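Local coordinates for mirolysin (Tannerella forsythia, PDB 6R7V), which probably cleaves peptide bonds as a pappalysin-family zinc metallopeptidase of the metzincin group, here in its latent zymogen form, at residues T44-N56 and G142-V156. The protein carries 1 engineered substitution. Residues are numbered along the deposited sequence; the frame is centred on the assembly and turned at random.
Sequences TILIPVVVHVVYN and GNNAWNTRRYLNIWV
H52 fills the hollow between W155 and W146 on one face of a parallel strand pair. Its CD2 lies over the W155 indole face, 3.5 Å from NE1, while its CE1 edge points at the face of W146, ring planes 79° apart. V50 is the second bump: chi1 of 57° places CG1 between the backbone N and the carbonyl carbon, beside N153 OD1, and sends CG2 anti to N, over the W146 six-membered ring, 3.5 Å from the centroid. On the opposite face V49 CG1 meets I154 CD1 and V51 CG1 meets V156 CG2, each pair 3.7 Å apart. Between the two faces runs a ladder of six backbone hydrogen bonds, from L152 N to P48 O through to V54 N to V156 O. Strand 152-157 is thereby zipped onto strand 45-55 in the mixed sheet. N153 OD1 accepts twice, from H52 NE2 at 2.7 Å, in the ring plane and on a lone pair, and from W146 N; its ND2 returns a bond to W146 O. T119 OG1, from strand 118-122, hydrogen-bonds H52 ND1. Both nitrogens are engaged, which should fix the buried ring's rotation; NE2 carries the proton given to N153, so ND1 probably accepts from T119, consistent with a neutral ring.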
loop_
_atom_site.group_PDB
_atom_site.type_symbol
_atom_site.label_atom_id
_atom_site.label_comp_id
_atom_site.label_asym_id
_atom_site.label_seq_id
_atom_site.Cartn_x
_atom_site.Cartn_y
_atom_site.Cartn_z
ATOM N N THR A 44 -10.187 1.325 -16.476
ATOM C CA THR A 44 -10.208 1.281 -15.035
ATOM C C THR A 44 -9.868 -0.112 -14.536
ATOM O O THR A 44 -10.376 -1.114 -15.065
ATOM C CB THR A 44 -11.567 1.726 -14.491
ATOM O OG1 THR A 44 -11.881 3.027 -14.986
ATOM C CG2 THR A 44 -11.565 1.800 -12.975
ATOM N N ILE A 45 -8.951 -0.181 -13.553
ATOM C CA ILE A 45 -8.543 -1.426 -12.920
ATOM C C ILE A 45 -9.382 -1.556 -11.666
ATOM O O ILE A 45 -9.442 -0.607 -10.882
ATOM C CB ILE A 45 -7.024 -1.384 -12.623
ATOM C CG1 ILE A 45 -6.230 -1.410 -13.936
ATOM C CG2 ILE A 45 -6.627 -2.524 -11.676
ATOM C CD1 ILE A 45 -4.750 -1.032 -13.766
ATOM N N LEU A 46 -10.068 -2.694 -11.501
ATOM C CA LEU A 46 -10.912 -2.919 -10.330
ATOM C C LEU A 46 -10.271 -3.970 -9.431
ATOM O O LEU A 46 -9.924 -5.057 -9.888
ATOM C CB LEU A 46 -12.314 -3.376 -10.792
ATOM C CG LEU A 46 -13.308 -3.790 -9.702
ATOM C CD1 LEU A 46 -13.553 -2.670 -8.702
ATOM C CD2 LEU A 46 -14.635 -4.206 -10.350
ATOM N N ILE A 47 -10.199 -3.655 -8.145
ATOM C CA ILE A 47 -9.610 -4.535 -7.154
ATOM C C ILE A 47 -10.665 -5.005 -6.169
ATOM O O ILE A 47 -11.086 -4.203 -5.337
ATOM C CB ILE A 47 -8.492 -3.794 -6.370
ATOM C CG1 ILE A 47 -7.426 -3.136 -7.273
ATOM C CG2 ILE A 47 -7.837 -4.729 -5.309
ATOM C CD1 ILE A 47 -6.617 -3.978 -8.025
ATOM N N PRO A 48 -11.052 -6.304 -6.184
ATOM C CA PRO A 48 -11.934 -6.847 -5.121
ATOM C C PRO A 48 -11.161 -6.935 -3.826
ATOM O O PRO A 48 -10.016 -7.394 -3.821
ATOM C CB PRO A 48 -12.268 -8.273 -5.629
ATOM C CG PRO A 48 -11.887 -8.278 -7.109
ATOM C CD PRO A 48 -10.676 -7.353 -7.154
ATOM N N VAL A 49 -11.758 -6.482 -2.717
ATOM C CA VAL A 49 -11.079 -6.436 -1.440
ATOM C C VAL A 49 -11.800 -7.282 -0.419
ATOM O O VAL A 49 -13.023 -7.265 -0.328
ATOM C CB VAL A 49 -11.015 -4.957 -0.937
ATOM C CG1 VAL A 49 -10.388 -4.851 0.464
ATOM C CG2 VAL A 49 -10.247 -4.070 -1.926
ATOM N N VAL A 50 -11.037 -7.966 0.416
ATOM C CA VAL A 50 -11.553 -8.595 1.619
ATOM C C VAL A 50 -10.761 -8.042 2.791
ATOM O O VAL A 50 -9.518 -7.978 2.756
ATOM C CB VAL A 50 -11.559 -10.141 1.566
ATOM C CG1 VAL A 50 -10.165 -10.725 1.282
ATOM C CG2 VAL A 50 -12.170 -10.740 2.835
ATOM N N VAL A 51 -11.489 -7.558 3.790
ATOM C CA VAL A 51 -10.865 -7.052 5.030
ATOM C C VAL A 51 -11.044 -8.081 6.121
ATOM O O VAL A 51 -12.192 -8.448 6.459
ATOM C CB VAL A 51 -11.474 -5.694 5.430
ATOM C CG1 VAL A 51 -10.823 -5.172 6.721
ATOM C CG2 VAL A 51 -11.275 -4.692 4.297
ATOM N N HIS A 52 -9.918 -8.542 6.681
ATOM C CA HIS A 52 -9.917 -9.516 7.764
ATOM C C HIS A 52 -9.668 -8.820 9.068
ATOM O O HIS A 52 -8.516 -8.452 9.320
ATOM C CB HIS A 52 -8.852 -10.606 7.575
ATOM C CG HIS A 52 -8.893 -11.302 6.258
ATOM N ND1 HIS A 52 -9.887 -12.207 5.958
ATOM C CD2 HIS A 52 -8.028 -11.237 5.210
ATOM C CE1 HIS A 52 -9.627 -12.648 4.733
ATOM N NE2 HIS A 52 -8.499 -12.106 4.252
ATOM N N VAL A 53 -10.714 -8.646 9.902
ATOM C CA VAL A 53 -10.522 -8.050 11.234
ATOM C C VAL A 53 -10.179 -9.183 12.182
ATOM O O VAL A 53 -10.970 -10.131 12.327
ATOM C CB VAL A 53 -11.758 -7.256 11.709
ATOM C CG1 VAL A 53 -11.509 -6.611 13.076
ATOM C CG2 VAL A 53 -12.165 -6.200 10.681
ATOM N N VAL A 54 -8.978 -9.113 12.794
ATOM C CA VAL A 54 -8.515 -10.140 13.723
ATOM C C VAL A 54 -8.405 -9.443 15.063
ATOM O O VAL A 54 -7.634 -8.492 15.196
ATOM C CB VAL A 54 -7.181 -10.765 13.226
ATOM C CG1 VAL A 54 -6.712 -11.851 14.185
ATOM C CG2 VAL A 54 -7.314 -11.317 11.788
ATOM N N TYR A 55 -9.217 -9.853 16.039
ATOM C CA TYR A 55 -9.337 -9.077 17.259
ATOM C C TYR A 55 -9.228 -9.899 18.502
ATOM O O TYR A 55 -9.804 -10.988 18.598
ATOM C CB TYR A 55 -10.685 -8.292 17.237
ATOM C CG TYR A 55 -11.935 -9.147 17.238
ATOM C CD1 TYR A 55 -12.453 -9.664 16.051
ATOM C CD2 TYR A 55 -12.607 -9.423 18.420
ATOM C CE1 TYR A 55 -13.566 -10.501 16.051
ATOM C CE2 TYR A 55 -13.724 -10.249 18.433
ATOM C CZ TYR A 55 -14.211 -10.769 17.240
ATOM O OH TYR A 55 -15.333 -11.559 17.252
ATOM N N ASN A 56 -8.578 -9.310 19.508
ATOM C CA ASN A 56 -8.381 -9.919 20.820
ATOM C C ASN A 56 -9.269 -9.236 21.855
ATOM O O ASN A 56 -9.423 -9.739 22.964
ATOM C CB ASN A 56 -6.895 -9.795 21.199
ATOM C CG ASN A 56 -6.505 -10.258 22.581
ATOM O OD1 ASN A 56 -5.997 -9.468 23.407
ATOM N ND2 ASN A 56 -6.755 -11.537 22.877
ATOM N N GLY A 142 -4.424 -16.040 13.358
ATOM C CA GLY A 142 -4.923 -15.033 12.436
ATOM C C GLY A 142 -6.027 -15.570 11.549
ATOM O O GLY A 142 -6.920 -16.304 12.006
ATOM N N ASN A 143 -5.981 -15.217 10.255
ATOM C CA ASN A 143 -7.006 -15.718 9.331
ATOM C C ASN A 143 -6.398 -15.921 7.945
ATOM O O ASN A 143 -5.769 -14.999 7.404
ATOM C CB ASN A 143 -8.235 -14.779 9.268
ATOM C CG ASN A 143 -9.421 -15.391 8.556
ATOM O OD1 ASN A 143 -10.082 -14.760 7.719
ATOM N ND2 ASN A 143 -9.701 -16.643 8.815
ATOM N N ASN A 144 -6.526 -17.135 7.391
ATOM C CA ASN A 144 -5.970 -17.423 6.063
ATOM C C ASN A 144 -6.472 -16.455 5.001
ATOM O O ASN A 144 -7.631 -16.032 5.024
ATOM C CB ASN A 144 -6.347 -18.828 5.604
ATOM C CG ASN A 144 -5.693 -19.959 6.349
ATOM O OD1 ASN A 144 -4.817 -19.781 7.200
ATOM N ND2 ASN A 144 -6.098 -21.187 6.022
ATOM N N ALA A 145 -5.605 -16.133 4.046
ATOM C CA ALA A 145 -5.992 -15.289 2.937
ATOM C C ALA A 145 -7.034 -15.968 2.059
ATOM O O ALA A 145 -7.095 -17.204 1.975
ATOM C CB ALA A 145 -4.753 -14.992 2.098
ATOM N N TRP A 146 -7.846 -15.144 1.400
ATOM C CA TRP A 146 -8.729 -15.551 0.331
ATOM C C TRP A 146 -7.923 -15.493 -0.942
ATOM O O TRP A 146 -7.216 -14.490 -1.158
ATOM C CB TRP A 146 -9.907 -14.591 0.209
ATOM C CG TRP A 146 -10.939 -14.688 1.295
ATOM C CD1 TRP A 146 -10.869 -15.379 2.481
ATOM C CD2 TRP A 146 -12.220 -14.064 1.271
ATOM N NE1 TRP A 146 -12.081 -15.291 3.147
ATOM C CE2 TRP A 146 -12.896 -14.430 2.459
ATOM C CE3 TRP A 146 -12.916 -13.319 0.305
ATOM C CZ2 TRP A 146 -14.207 -14.027 2.718
ATOM C CZ3 TRP A 146 -14.169 -12.840 0.611
ATOM C CH2 TRP A 146 -14.818 -13.224 1.788
ATOM N N ASN A 147 -8.069 -16.519 -1.797
ATOM C CA ASN A 147 -7.382 -16.633 -3.093
ATOM C C ASN A 147 -6.696 -15.279 -3.517
ATOM O O ASN A 147 -7.352 -14.390 -4.075
ATOM C CB ASN A 147 -8.369 -17.074 -4.159
ATOM C CG ASN A 147 -7.702 -17.352 -5.491
ATOM O OD1 ASN A 147 -6.519 -17.034 -5.722
ATOM N ND2 ASN A 147 -8.483 -17.879 -6.420
ATOM N N THR A 148 -5.360 -15.164 -3.312
ATOM C CA THR A 148 -4.652 -13.902 -3.554
ATOM C C THR A 148 -4.525 -13.541 -5.039
ATOM O O THR A 148 -4.101 -12.419 -5.349
ATOM C CB THR A 148 -3.288 -13.894 -2.869
ATOM O OG1 THR A 148 -2.520 -14.984 -3.377
ATOM C CG2 THR A 148 -3.409 -14.004 -1.367
ATOM N N ARG A 149 -4.924 -14.464 -5.940
ATOM C CA ARG A 149 -4.920 -14.151 -7.375
ATOM C C ARG A 149 -6.141 -13.314 -7.708
ATOM O O ARG A 149 -6.175 -12.657 -8.740
ATOM C CB ARG A 149 -4.975 -15.437 -8.209
ATOM C CG ARG A 149 -3.878 -16.437 -7.889
ATOM C CD ARG A 149 -3.995 -17.713 -8.719
ATOM N NE ARG A 149 -3.857 -17.496 -10.166
ATOM C CZ ARG A 149 -2.716 -17.179 -10.770
ATOM N NH1 ARG A 149 -1.614 -16.971 -10.057
ATOM N NH2 ARG A 149 -2.673 -17.042 -12.091
ATOM N N ARG A 150 -7.181 -13.375 -6.858
ATOM C CA ARG A 150 -8.451 -12.725 -7.134
ATOM C C ARG A 150 -8.829 -11.615 -6.172
ATOM O O ARG A 150 -9.635 -10.766 -6.555
ATOM C CB ARG A 150 -9.560 -13.770 -7.127
ATOM C CG ARG A 150 -9.387 -14.732 -8.311
ATOM C CD ARG A 150 -10.438 -15.797 -8.371
ATOM N NE ARG A 150 -9.856 -16.986 -8.990
ATOM C CZ ARG A 150 -10.507 -18.119 -9.213
ATOM N NH1 ARG A 150 -11.791 -18.228 -8.898
ATOM N NH2 ARG A 150 -9.881 -19.152 -9.758
ATOM N N TYR A 151 -8.328 -11.644 -4.947
ATOM C CA TYR A 151 -8.687 -10.636 -3.950
ATOM C C TYR A 151 -7.471 -9.980 -3.388
ATOM O O TYR A 151 -6.446 -10.628 -3.157
ATOM C CB TYR A 151 -9.407 -11.300 -2.735
ATOM C CG TYR A 151 -10.624 -12.130 -3.085
ATOM C CD1 TYR A 151 -11.908 -11.586 -3.021
ATOM C CD2 TYR A 151 -10.509 -13.495 -3.362
ATOM C CE1 TYR A 151 -13.036 -12.366 -3.272
ATOM C CE2 TYR A 151 -11.634 -14.293 -3.563
ATOM C CZ TYR A 151 -12.895 -13.721 -3.528
ATOM O OH TYR A 151 -13.989 -14.504 -3.779
ATOM N N LEU A 152 -7.605 -8.682 -3.095
ATOM C CA LEU A 152 -6.643 -7.997 -2.233
ATOM C C LEU A 152 -7.100 -8.250 -0.813
ATOM O O LEU A 152 -8.203 -7.859 -0.421
ATOM C CB LEU A 152 -6.542 -6.491 -2.509
ATOM C CG LEU A 152 -5.940 -5.599 -1.380
ATOM C CD1 LEU A 152 -4.458 -5.935 -1.090
ATOM C CD2 LEU A 152 -6.015 -4.120 -1.730
ATOM N N ASN A 153 -6.228 -8.898 -0.035
ATOM C CA ASN A 153 -6.464 -9.190 1.374
ATOM C C ASN A 153 -5.847 -8.110 2.247
ATOM O O ASN A 153 -4.637 -7.851 2.139
ATOM C CB ASN A 153 -5.840 -10.525 1.752
ATOM C CG ASN A 153 -6.522 -11.711 1.155
ATOM O OD1 ASN A 153 -7.318 -12.403 1.807
ATOM N ND2 ASN A 153 -6.244 -11.980 -0.101
ATOM N N ILE A 154 -6.679 -7.466 3.075
ATOM C CA ILE A 154 -6.234 -6.451 4.007
ATOM C C ILE A 154 -6.520 -6.944 5.403
ATOM O O ILE A 154 -7.710 -7.081 5.757
ATOM C CB ILE A 154 -6.914 -5.093 3.788
ATOM C CG1 ILE A 154 -6.739 -4.568 2.342
ATOM C CG2 ILE A 154 -6.363 -4.106 4.827
ATOM C CD1 ILE A 154 -7.466 -3.180 2.095
ATOM N N TRP A 155 -5.475 -7.266 6.182
ATOM C CA TRP A 155 -5.673 -7.726 7.554
ATOM C C TRP A 155 -5.595 -6.530 8.466
ATOM O O TRP A 155 -4.733 -5.659 8.248
ATOM C CB TRP A 155 -4.601 -8.754 7.935
ATOM C CG TRP A 155 -4.763 -10.085 7.296
ATOM C CD1 TRP A 155 -5.343 -11.188 7.858
ATOM C CD2 TRP A 155 -4.176 -10.525 6.058
ATOM N NE1 TRP A 155 -5.228 -12.271 7.009
ATOM C CE2 TRP A 155 -4.543 -11.878 5.877
ATOM C CE3 TRP A 155 -3.426 -9.887 5.044
ATOM C CZ2 TRP A 155 -4.113 -12.626 4.773
ATOM C CZ3 TRP A 155 -3.039 -10.619 3.932
ATOM C CH2 TRP A 155 -3.343 -11.983 3.821
ATOM N N VAL A 156 -6.506 -6.444 9.452
ATOM C CA VAL A 156 -6.522 -5.361 10.431
ATOM C C VAL A 156 -6.347 -5.974 11.799
ATOM O O VAL A 156 -7.093 -6.905 12.134
ATOM C CB VAL A 156 -7.836 -4.571 10.331
ATOM C CG1 VAL A 156 -7.875 -3.441 11.361
ATOM C CG2 VAL A 156 -8.036 -4.028 8.908
#